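Local coordinates for protein epsin-1 (Saccharomyces cerevisiae, PDB 5LOZ) that binds phosphoinositide-rich membranes through its ENTH domain and is required for endocytosis and actin localization, at residues D17-S22 with K55-I60. Numbering follows the deposited sequence.
Sequences DNHQVS and KYWRHI
His-19 CD2 comes to the edge of the Trp-57 indole, near the indole plane. It lies 4.1 Å from Trp-57 CH2, and the two side chains cross obliquely. The neighbouring rim atom Trp-57 CZ3 touches the CB of His-19, also at 4.1 Å. Gln-20 CD lies over one face of the imidazole, toward its rim. One face of the indole carries Arg-58 CG, also toward the rim. The guanidinium of Arg-58 in turn has Trp-57 CZ2 over its centre, 3.3 Å above the plane. Arg-58 CG sits anti to the carbonyl carbon (chi1 -66°), and the chain runs extended from CG to NE. Its CD reaches the backbone of the other segment, 3.7 Å from Asp-17 O. Within the loop, Asp-17 OD1 accepts the N-H of Asn-18 at 2.6 Å with its anti lone pair. The same oxygen forms a salt bridge to Lys-62, one turn after Arg-58 on helix 57-73. Ile-108 of helix 106-121 touches both His-19 and Trp-57. The contact thus lays the loop between helices 5-13 and 23-32 against the first turn of helix 57-73, within the alpha-alpha superhelix of the ENTH domain. Across the two segments the chemistry is mostly van der Waals packing, with Arg-58 CD and NE beside the Asp-17 carbonyl oxygen but not hydrogen-bonded to it, while the charged tie to the same helix comes from Asp-17 and Lys-62.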
loop_
_atom_site.group_PDB
_atom_site.type_symbol
_atom_site.label_atom_id
_atom_site.label_comp_id
_atom_site.label_asym_id
_atom_site.label_seq_id
_atom_site.Cartn_x
_atom_site.Cartn_y
_atom_site.Cartn_z
ATOM N N ASP A 17 -7.689 2.928 -12.729
ATOM C CA ASP A 17 -8.652 3.980 -13.083
ATOM C C ASP A 17 -8.226 5.380 -12.634
ATOM O O ASP A 17 -7.829 6.215 -13.471
ATOM C CB ASP A 17 -10.110 3.594 -12.699
ATOM C CG ASP A 17 -10.242 3.058 -11.250
ATOM O OD1 ASP A 17 -9.567 3.557 -10.362
ATOM O OD2 ASP A 17 -11.004 2.120 -11.017
ATOM N N ASN A 18 -8.336 5.663 -11.332
ATOM C CA ASN A 18 -7.932 6.913 -10.739
ATOM C C ASN A 18 -7.098 6.561 -9.503
ATOM O O ASN A 18 -7.354 5.538 -8.895
ATOM C CB ASN A 18 -9.170 7.744 -10.327
ATOM C CG ASN A 18 -9.930 8.298 -11.542
ATOM O OD1 ASN A 18 -9.391 9.149 -12.256
ATOM N ND2 ASN A 18 -11.143 7.764 -11.828
ATOM N N HIS A 19 -6.131 7.380 -9.160
ATOM C CA HIS A 19 -5.226 7.035 -8.021
ATOM C C HIS A 19 -5.867 7.063 -6.622
ATOM O O HIS A 19 -5.256 6.626 -5.661
ATOM C CB HIS A 19 -3.960 7.862 -8.011
ATOM C CG HIS A 19 -4.150 9.305 -7.694
ATOM N ND1 HIS A 19 -4.322 9.773 -6.415
ATOM C CD2 HIS A 19 -4.147 10.404 -8.499
ATOM C CE1 HIS A 19 -4.435 11.088 -6.441
ATOM N NE2 HIS A 19 -4.339 11.500 -7.697
ATOM N N GLN A 20 -7.085 7.575 -6.494
ATOM C CA GLN A 20 -7.778 7.562 -5.212
ATOM C C GLN A 20 -8.319 6.185 -4.852
ATOM O O GLN A 20 -8.933 5.532 -5.643
ATOM C CB GLN A 20 -8.875 8.602 -5.194
ATOM C CG GLN A 20 -8.367 10.044 -5.314
ATOM C CD GLN A 20 -8.305 10.541 -6.772
ATOM O OE1 GLN A 20 -8.357 9.756 -7.723
ATOM N NE2 GLN A 20 -8.162 11.822 -6.939
ATOM N N VAL A 21 -8.042 5.736 -3.632
ATOM C CA VAL A 21 -8.525 4.451 -3.132
ATOM C C VAL A 21 -9.791 4.696 -2.296
ATOM O O VAL A 21 -9.847 5.619 -1.466
ATOM C CB VAL A 21 -7.446 3.741 -2.281
ATOM C CG1 VAL A 21 -7.933 2.390 -1.803
ATOM C CG2 VAL A 21 -6.137 3.613 -3.090
ATOM N N SER A 22 -10.821 3.905 -2.557
ATOM C CA SER A 22 -12.044 3.954 -1.780
ATOM C C SER A 22 -11.825 3.612 -0.276
ATOM O O SER A 22 -11.047 2.683 0.079
ATOM C CB SER A 22 -13.067 2.978 -2.391
ATOM O OG SER A 22 -13.961 2.444 -1.426
ATOM N N LYS A 55 4.114 3.397 -16.802
ATOM C CA LYS A 55 2.816 3.664 -17.407
ATOM C C LYS A 55 1.682 3.353 -16.424
ATOM O O LYS A 55 0.666 4.030 -16.378
ATOM C CB LYS A 55 2.652 2.799 -18.668
ATOM C CG LYS A 55 1.324 2.918 -19.338
ATOM C CD LYS A 55 1.246 1.972 -20.561
ATOM C CE LYS A 55 -0.195 1.823 -21.085
ATOM N NZ LYS A 55 -0.303 0.921 -22.293
ATOM N N TYR A 56 1.879 2.315 -15.625
ATOM C CA TYR A 56 0.901 1.920 -14.607
ATOM C C TYR A 56 1.252 2.467 -13.254
ATOM O O TYR A 56 1.111 1.767 -12.257
ATOM C CB TYR A 56 0.816 0.403 -14.557
ATOM C CG TYR A 56 0.434 -0.170 -15.887
ATOM C CD1 TYR A 56 -0.859 -0.042 -16.362
ATOM C CD2 TYR A 56 1.365 -0.803 -16.683
ATOM C CE1 TYR A 56 -1.221 -0.544 -17.587
ATOM C CE2 TYR A 56 1.004 -1.321 -17.916
ATOM C CZ TYR A 56 -0.300 -1.186 -18.363
ATOM O OH TYR A 56 -0.684 -1.686 -19.591
ATOM N N TRP A 57 1.680 3.736 -13.204
ATOM C CA TRP A 57 2.018 4.359 -11.954
ATOM C C TRP A 57 0.846 4.389 -10.959
ATOM O O TRP A 57 1.082 4.484 -9.736
ATOM C CB TRP A 57 2.548 5.779 -12.175
ATOM C CG TRP A 57 1.556 6.774 -12.738
ATOM C CD1 TRP A 57 1.361 7.064 -14.056
ATOM C CD2 TRP A 57 0.639 7.586 -12.011
ATOM N NE1 TRP A 57 0.378 8.006 -14.186
ATOM C CE2 TRP A 57 -0.092 8.339 -12.952
ATOM C CE3 TRP A 57 0.350 7.760 -10.653
ATOM C CZ2 TRP A 57 -1.087 9.241 -12.574
ATOM C CZ3 TRP A 57 -0.615 8.655 -10.293
ATOM C CH2 TRP A 57 -1.324 9.385 -11.240
ATOM N N ARG A 58 -0.404 4.354 -11.449
ATOM C CA ARG A 58 -1.574 4.323 -10.543
ATOM C C ARG A 58 -1.627 3.031 -9.737
ATOM O O ARG A 58 -2.030 3.053 -8.575
ATOM C CB ARG A 58 -2.897 4.602 -11.257
ATOM C CG ARG A 58 -3.026 6.001 -11.816
ATOM C CD ARG A 58 -4.208 6.117 -12.758
ATOM N NE ARG A 58 -4.324 7.514 -13.227
ATOM C CZ ARG A 58 -3.659 8.014 -14.277
ATOM N NH1 ARG A 58 -2.834 7.244 -14.952
ATOM N NH2 ARG A 58 -3.780 9.289 -14.610
ATOM N N HIS A 59 -1.144 1.928 -10.307
ATOM C CA HIS A 59 -1.043 0.702 -9.588
ATOM C C HIS A 59 -0.139 0.883 -8.383
ATOM O O HIS A 59 -0.461 0.448 -7.280
ATOM C CB HIS A 59 -0.468 -0.424 -10.458
ATOM C CG HIS A 59 -1.411 -0.985 -11.466
ATOM N ND1 HIS A 59 -0.981 -1.779 -12.513
ATOM C CD2 HIS A 59 -2.741 -0.819 -11.642
ATOM C CE1 HIS A 59 -2.020 -2.108 -13.258
ATOM N NE2 HIS A 59 -3.098 -1.545 -12.753
ATOM N N ILE A 60 0.984 1.538 -8.622
ATOM C CA ILE A 60 2.019 1.794 -7.609
ATOM C C ILE A 60 1.523 2.749 -6.535
ATOM O O ILE A 60 1.579 2.417 -5.355
ATOM C CB ILE A 60 3.316 2.393 -8.259
ATOM C CG1 ILE A 60 3.774 1.504 -9.442
ATOM C CG2 ILE A 60 4.381 2.562 -7.236
ATOM C CD1 ILE A 60 5.118 1.922 -10.077
#